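Local coordinates for type-iv like pilin ttha1222 (Thermus thermophilus, PDB 5G2F), which is a type IV pilin-like protein of natural competence that probably takes part in DNA uptake as a component of a pilus or pseudopilus-like fibre, at the interface of chains A and B and the interface of chains B and C. Sequence-based numbering; all coordinates share one arbitrary frame. Chains: chain A/B/C, Type-iv like pilin ttha1222.

Contact 1: the interface of chains A and B. Residues chain A 17, 20-21, 30, 33; chain B 6, 9-10, 13, 44.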
ATOM      1  N   ALA A  17      -1.876 -13.767  -1.695  1.00 31.77           N
ATOM      2  CA  ALA A  17      -1.378 -12.991  -0.559  1.00 31.98           C
ATOM      3  C   ALA A  17      -2.496 -12.331   0.263  1.00 31.36           C
ATOM      4  O   ALA A  17      -2.467 -12.323   1.509  1.00 27.62           O
ATOM      5  CB  ALA A  17      -0.382 -11.941  -1.044  1.00 34.99           C
ATOM      6  N   ALA A  20      -4.354 -14.763   2.491  1.00 27.20           N
ATOM      7  CA  ALA A  20      -3.578 -15.075   3.706  1.00 28.82           C
ATOM      8  C   ALA A  20      -3.768 -14.079   4.825  1.00 28.17           C
ATOM      9  O   ALA A  20      -3.354 -14.336   5.943  1.00 29.74           O
ATOM     10  CB  ALA A  20      -2.110 -15.182   3.354  1.00 29.36           C
ATOM     11  N   GLN A  21      -4.331 -12.916   4.526  1.00 27.63           N
ATOM     12  CA  GLN A  21      -4.546 -11.909   5.550  1.00 28.54           C
ATOM     13  C   GLN A  21      -5.952 -11.933   6.110  1.00 26.96           C
ATOM     14  O   GLN A  21      -6.262 -11.123   6.957  1.00 24.68           O
ATOM     15  CB  GLN A  21      -4.420 -10.511   4.969  1.00 32.04           C
ATOM     16  CG  GLN A  21      -3.338 -10.293   3.934  1.00 38.47           C
ATOM     17  CD  GLN A  21      -1.961 -10.321   4.513  1.00 40.64           C
ATOM     18  OE1 GLN A  21      -1.700  -9.614   5.472  1.00 44.90           O
ATOM     19  NE2 GLN A  21      -1.041 -11.072   3.876  1.00 40.92           N
ATOM     20  N   PRO A  30      -8.024  -6.703   5.776  1.00 32.56           N
ATOM     21  CA  PRO A  30      -7.761  -5.257   5.937  1.00 32.68           C
ATOM     22  C   PRO A  30      -8.000  -4.575   4.603  1.00 30.78           C
ATOM     23  O   PRO A  30      -7.495  -4.999   3.561  1.00 33.49           O
ATOM     24  CB  PRO A  30      -6.303  -5.188   6.376  1.00 37.92           C
ATOM     25  CG  PRO A  30      -5.736  -6.532   6.070  1.00 42.34           C
ATOM     26  CD  PRO A  30      -6.809  -7.520   5.842  1.00 35.07           C
ATOM     27  N   LEU A  33      -5.215  -1.627   2.031  1.00 35.85           N
ATOM     28  CA  LEU A  33      -4.086  -1.941   1.129  1.00 36.24           C
ATOM     29  C   LEU A  33      -4.630  -1.919  -0.314  1.00 37.32           C
ATOM     30  O   LEU A  33      -5.153  -2.936  -0.812  1.00 36.36           O
ATOM     31  CB  LEU A  33      -3.521  -3.296   1.511  1.00 34.23           C
ATOM     32  CG  LEU A  33      -2.274  -3.790   0.767  1.00 37.57           C
ATOM     33  CD1 LEU A  33      -1.115  -2.804   0.795  1.00 41.85           C
ATOM     34  CD2 LEU A  33      -1.817  -5.124   1.324  1.00 36.61           C
TER
ATOM     35  N   ALA B   6       2.876 -12.829   0.828  1.00 32.72           N
ATOM     36  CA  ALA B   6       2.003 -12.797   2.006  1.00 32.67           C
ATOM     37  C   ALA B   6       2.719 -12.055   3.138  1.00 33.60           C
ATOM     38  O   ALA B   6       2.128 -11.217   3.814  1.00 30.79           O
ATOM     39  CB  ALA B   6       1.629 -14.203   2.429  1.00 32.92           C
ATOM     40  N   SER B   9       3.002  -8.152   2.221  1.00 29.36           N
ATOM     41  CA  SER B   9       1.702  -7.531   2.318  1.00 30.77           C
ATOM     42  C   SER B   9       1.291  -7.370   3.801  1.00 30.78           C
ATOM     43  O   SER B   9       0.713  -6.367   4.160  1.00 29.71           O
ATOM     44  CB  SER B   9       0.675  -8.276   1.433  1.00 31.03           C
ATOM     45  OG  SER B   9       0.536  -9.642   1.744  1.00 36.02           O
ATOM     46  N   TYR B  10       1.631  -8.335   4.654  1.00 30.57           N
ATOM     47  CA  TYR B  10       1.371  -8.195   6.060  1.00 30.95           C
ATOM     48  C   TYR B  10       2.112  -6.982   6.620  1.00 28.52           C
ATOM     49  O   TYR B  10       1.535  -6.158   7.361  1.00 28.21           O
ATOM     50  CB  TYR B  10       1.801  -9.443   6.846  1.00 29.44           C
ATOM     51  CG  TYR B  10       1.564  -9.335   8.352  1.00 29.96           C
ATOM     52  CD1 TYR B  10       0.295  -9.390   8.890  1.00 30.53           C
ATOM     53  CD2 TYR B  10       2.637  -9.202   9.233  1.00 27.96           C
ATOM     54  CE1 TYR B  10       0.087  -9.318  10.279  1.00 29.77           C
ATOM     55  CE2 TYR B  10       2.449  -9.126  10.591  1.00 29.62           C
ATOM     56  CZ  TYR B  10       1.176  -9.177  11.118  1.00 31.02           C
ATOM     57  OH  TYR B  10       0.984  -9.127  12.473  1.00 31.39           O
ATOM     58  N   ASN B  13       0.407  -3.860   5.701  1.00 30.21           N
ATOM     59  CA  ASN B  13      -0.789  -3.710   6.555  1.00 30.65           C
ATOM     60  C   ASN B  13      -0.467  -3.258   7.994  1.00 28.61           C
ATOM     61  O   ASN B  13      -1.208  -2.445   8.584  1.00 28.04           O
ATOM     62  CB  ASN B  13      -1.677  -4.998   6.485  1.00 31.21           C
ATOM     63  CG  ASN B  13      -2.581  -5.018   5.226  1.00 33.58           C
ATOM     64  OD1 ASN B  13      -3.045  -3.978   4.792  1.00 33.81           O
ATOM     65  ND2 ASN B  13      -2.910  -6.206   4.701  1.00 32.72           N
ATOM     66  N   PRO B  44       0.153 -14.051   8.424  1.00 30.29           N
ATOM     67  CA  PRO B  44       0.481 -15.284   7.702  1.00 31.94           C
ATOM     68  C   PRO B  44       1.587 -16.078   8.379  1.00 34.39           C
ATOM     69  O   PRO B  44       2.504 -15.470   8.983  1.00 33.05           O
ATOM     70  CB  PRO B  44       0.940 -14.789   6.339  1.00 32.52           C
ATOM     71  CG  PRO B  44       0.421 -13.416   6.206  1.00 31.60           C
ATOM     72  CD  PRO B  44       0.329 -12.844   7.602  1.00 31.43           C
TER
HETATM   73  O   HOH W   1      -5.333  -6.476   2.753  1.00 35.35           O

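Contact 2: the interface of chains B and C. Residues chain B 22, 26-27, 58; chain C 79-80, 82.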
ATOM      1  N   ARG B  22      -1.575   7.178  14.696  1.00 42.89           N
ATOM      2  CA  ARG B  22      -0.880   8.425  14.986  1.00 41.76           C
ATOM      3  C   ARG B  22      -1.813   9.392  15.682  1.00 45.18           C
ATOM      4  O   ARG B  22      -3.013   9.484  15.359  1.00 44.86           O
ATOM      5  CB  ARG B  22      -0.390   9.112  13.706  1.00 39.56           C
ATOM      6  CG  ARG B  22       0.774   8.418  13.030  1.00 38.04           C
ATOM      7  CD  ARG B  22       1.217   9.212  11.800  1.00 36.36           C
ATOM      8  NE  ARG B  22       2.256   8.498  11.053  1.00 34.40           N
ATOM      9  CZ  ARG B  22       3.565   8.495  11.376  1.00 35.64           C
ATOM     10  NH1 ARG B  22       3.995   9.172  12.405  1.00 35.56           N
ATOM     11  NH2 ARG B  22       4.435   7.829  10.636  1.00 33.75           N
ATOM     12  N   THR B  26      -0.326  15.792  16.382  1.00 46.17           N
ATOM     13  CA  THR B  26       1.154  15.789  16.461  1.00 43.02           C
ATOM     14  C   THR B  26       1.823  14.782  15.550  1.00 39.43           C
ATOM     15  O   THR B  26       3.007  14.966  15.180  1.00 37.64           O
ATOM     16  CB  THR B  26       1.664  15.501  17.886  1.00 43.96           C
ATOM     17  OG1 THR B  26       1.417  14.131  18.213  1.00 43.65           O
ATOM     18  CG2 THR B  26       0.996  16.395  18.906  1.00 47.78           C
ATOM     19  N   GLY B  27       1.075  13.756  15.169  1.00 37.15           N
ATOM     20  CA  GLY B  27       1.612  12.659  14.391  1.00 35.70           C
ATOM     21  C   GLY B  27       2.315  11.590  15.176  1.00 34.09           C
ATOM     22  O   GLY B  27       2.735  10.573  14.609  1.00 36.27           O
ATOM     23  N   LEU B  58       7.847  10.058  15.413  1.00 31.97           N
ATOM     24  CA  LEU B  58       7.169   9.986  14.118  1.00 31.58           C
ATOM     25  C   LEU B  58       7.564   8.822  13.248  1.00 32.37           C
ATOM     26  O   LEU B  58       6.739   8.333  12.491  1.00 35.78           O
ATOM     27  CB  LEU B  58       7.420  11.237  13.301  1.00 30.96           C
ATOM     28  CG  LEU B  58       6.915  12.553  13.824  1.00 32.23           C
ATOM     29  CD1 LEU B  58       7.298  13.662  12.847  1.00 32.92           C
ATOM     30  CD2 LEU B  58       5.401  12.508  14.051  1.00 34.63           C
TER
ATOM     31  N   SER C  79       5.227  14.094   6.317  1.00 39.43           N
ATOM     32  CA  SER C  79       6.314  13.885   7.254  1.00 37.54           C
ATOM     33  C   SER C  79       5.797  13.444   8.625  1.00 37.48           C
ATOM     34  O   SER C  79       6.414  12.656   9.294  1.00 34.96           O
ATOM     35  CB  SER C  79       7.200  15.134   7.405  1.00 39.01           C
ATOM     36  OG  SER C  79       6.428  16.270   7.814  1.00 43.37           O
ATOM     37  N   ASP C  80       4.655  13.980   9.046  1.00 39.22           N
ATOM     38  CA  ASP C  80       4.097  13.608  10.322  1.00 39.89           C
ATOM     39  C   ASP C  80       2.780  12.848  10.204  1.00 41.78           C
ATOM     40  O   ASP C  80       2.196  12.440  11.233  1.00 45.44           O
ATOM     41  CB  ASP C  80       4.004  14.815  11.275  1.00 41.23           C
ATOM     42  CG  ASP C  80       3.001  15.875  10.827  1.00 42.05           C
ATOM     43  OD1 ASP C  80       2.217  15.633   9.883  1.00 40.98           O
ATOM     44  OD2 ASP C  80       2.974  16.942  11.500  1.00 43.27           O
ATOM     45  N   THR C  82      -0.159  13.892   9.402  1.00 49.89           N
ATOM     46  CA  THR C  82      -1.334  14.584   9.958  1.00 50.87           C
ATOM     47  C   THR C  82      -2.210  15.167   8.877  1.00 53.61           C
ATOM     48  O   THR C  82      -1.738  15.589   7.816  1.00 49.97           O
ATOM     49  CB  THR C  82      -0.962  15.737  10.919  1.00 50.67           C
ATOM     50  OG1 THR C  82      -0.151  16.695  10.240  1.00 49.12           O
ATOM     51  CG2 THR C  82      -0.243  15.211  12.124  1.00 49.99           C
TER

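Contact 1: the interface of chains A and B
A:Gln21 reaches B:Ala6 and B:Ser9 in the N-terminal half of chain B's helix 3-20, where the soluble head domains of two copies of a PilA4-family, type IV-like pilin meet. The chain is the globular part of a longer pilin, and the pairing may belong to the crystal rather than to the fibre.

Hydrogen bonds centre on the amide nitrogen of A:Gln21. NE2 crosses to the backbone O of B:Ala6 at 3.2 Å, on a lone pair in the carbonyl plane, with 152° at the hydrogen. It also gives a bond within its own chain to A:Ala17 O at 3.0 Å, from above that carbonyl plane. A bend at chi2 (-71°) turns the amide back toward A:Ala17, four residues earlier, in the last turn of helix 3-19. B:Ser9 OG donates to the same B:Ala6 O at 3.0 Å, likewise from above the carbonyl plane. This carbonyl thus accepts from both chains. B:Ser9 OG lies 3.0 Å from A:Gln21 NE2, but over the face of the amide and not along an N-H, so a hydrogen bond between them is doubtful. The other amide atom, A:Gln21 OE1, points at the ring edge of B:Tyr10, in the ring plane, and lies 3.4 Å from that residue's CA.

A water bridges the second polar pair, bonded to the backbone O of A:Pro30 at 2.7 Å and to B:Asn13 ND2 at 3.1 Å, the latter nearly straight.

In the apolar packing, the B:Asn13 amide is held between A:Pro30 CG on one face, 3.6 Å from B:Asn13 CG, and A:Leu33 CD2 on the other, the side chains crossing at about a right angle. CG anti to the backbone N (chi1 -176°) carries CD2 past this amide to B:Ser9 CB, while A:Leu33 CB faces B:Asn13 OD1. Nearer the helix start, the A:Ala20 methyl points at the flank of the B:Ala6 methyl, and B:Pro44 lays CG beside A:Gln21 NE2.

Contact 2: the interface of chains B and C
B:Leu58 and C:Asp80 run side by side, pointing the same way, where two loops of one pilin head domain receive the end of another just before its short strand 82-83. Both B:Leu58 methyls come up to C:Asp80 CB from the same side, CD1 at 3.8 Å and CD2 slightly farther. CD1 also rests against the backbone O of C:Ser79. The aspartate therefore offers its methylene, not its carboxylate, to the leucine, and the contact is made by packing, with no N or O of one chain within bonding reach of the other.

The carboxylate is turned back into its own chain. CG of C:Asp80 sits between the backbone N and the carbonyl carbon (chi1 67°), which brings OD1 to C:Thr82. There OD1 accepts from the hydroxyl OG1 on its syn side and from the backbone N at 3.0 Å, both from one face of the carboxylate plane. This pair would fix the carboxylate's rotation. C:Thr82 also sends its methyl CG2 toward B:Gly27, 3.6 Å from the backbone N.

Across from the aspartate's main chain, B:Arg22 lies extended from CG to NE, its CD 3.4 Å from C:Asp80 O. Its guanidinium works inside chain B: NH1 and NH2 grip the backbone O of B:Leu58 end-on, NH1 on a lone pair and NH2 nearly along the C=O axis. NH1 also bonds to B:Gly27 O at 2.9 Å, at the guanidinium edge and in its plane. The arginine thus ties the two loops that carry B:Gly27 and B:Leu58, and so positions the surface that chain C meets. An alanine here would probably leave the carbonyls of B:Gly27 and B:Leu58 without these donors, free the two loops to shift against each other, and take away the methylene that meets C:Asp80 O. The backbone O of C:Asp80 lies 3.2 Å from B:Gly27 CA.

Contact 1 and contact 2 lie about 24 Å apart between the centres of their C-alpha atoms, and they share no residue. Chain B takes part in both, contributing mainly the first part of its helix 3-20 to contact 1 and the loops beyond that helix to contact 2, so the opposite ends of one head domain carry different neighbours. The interface holding contact 2 is two-fold symmetric, whereas that holding contact 1 is not an exact two-fold. The three copies therefore do not repeat a single pairing, and the structure alone does not show which, if either, occurs in an assembled fibre.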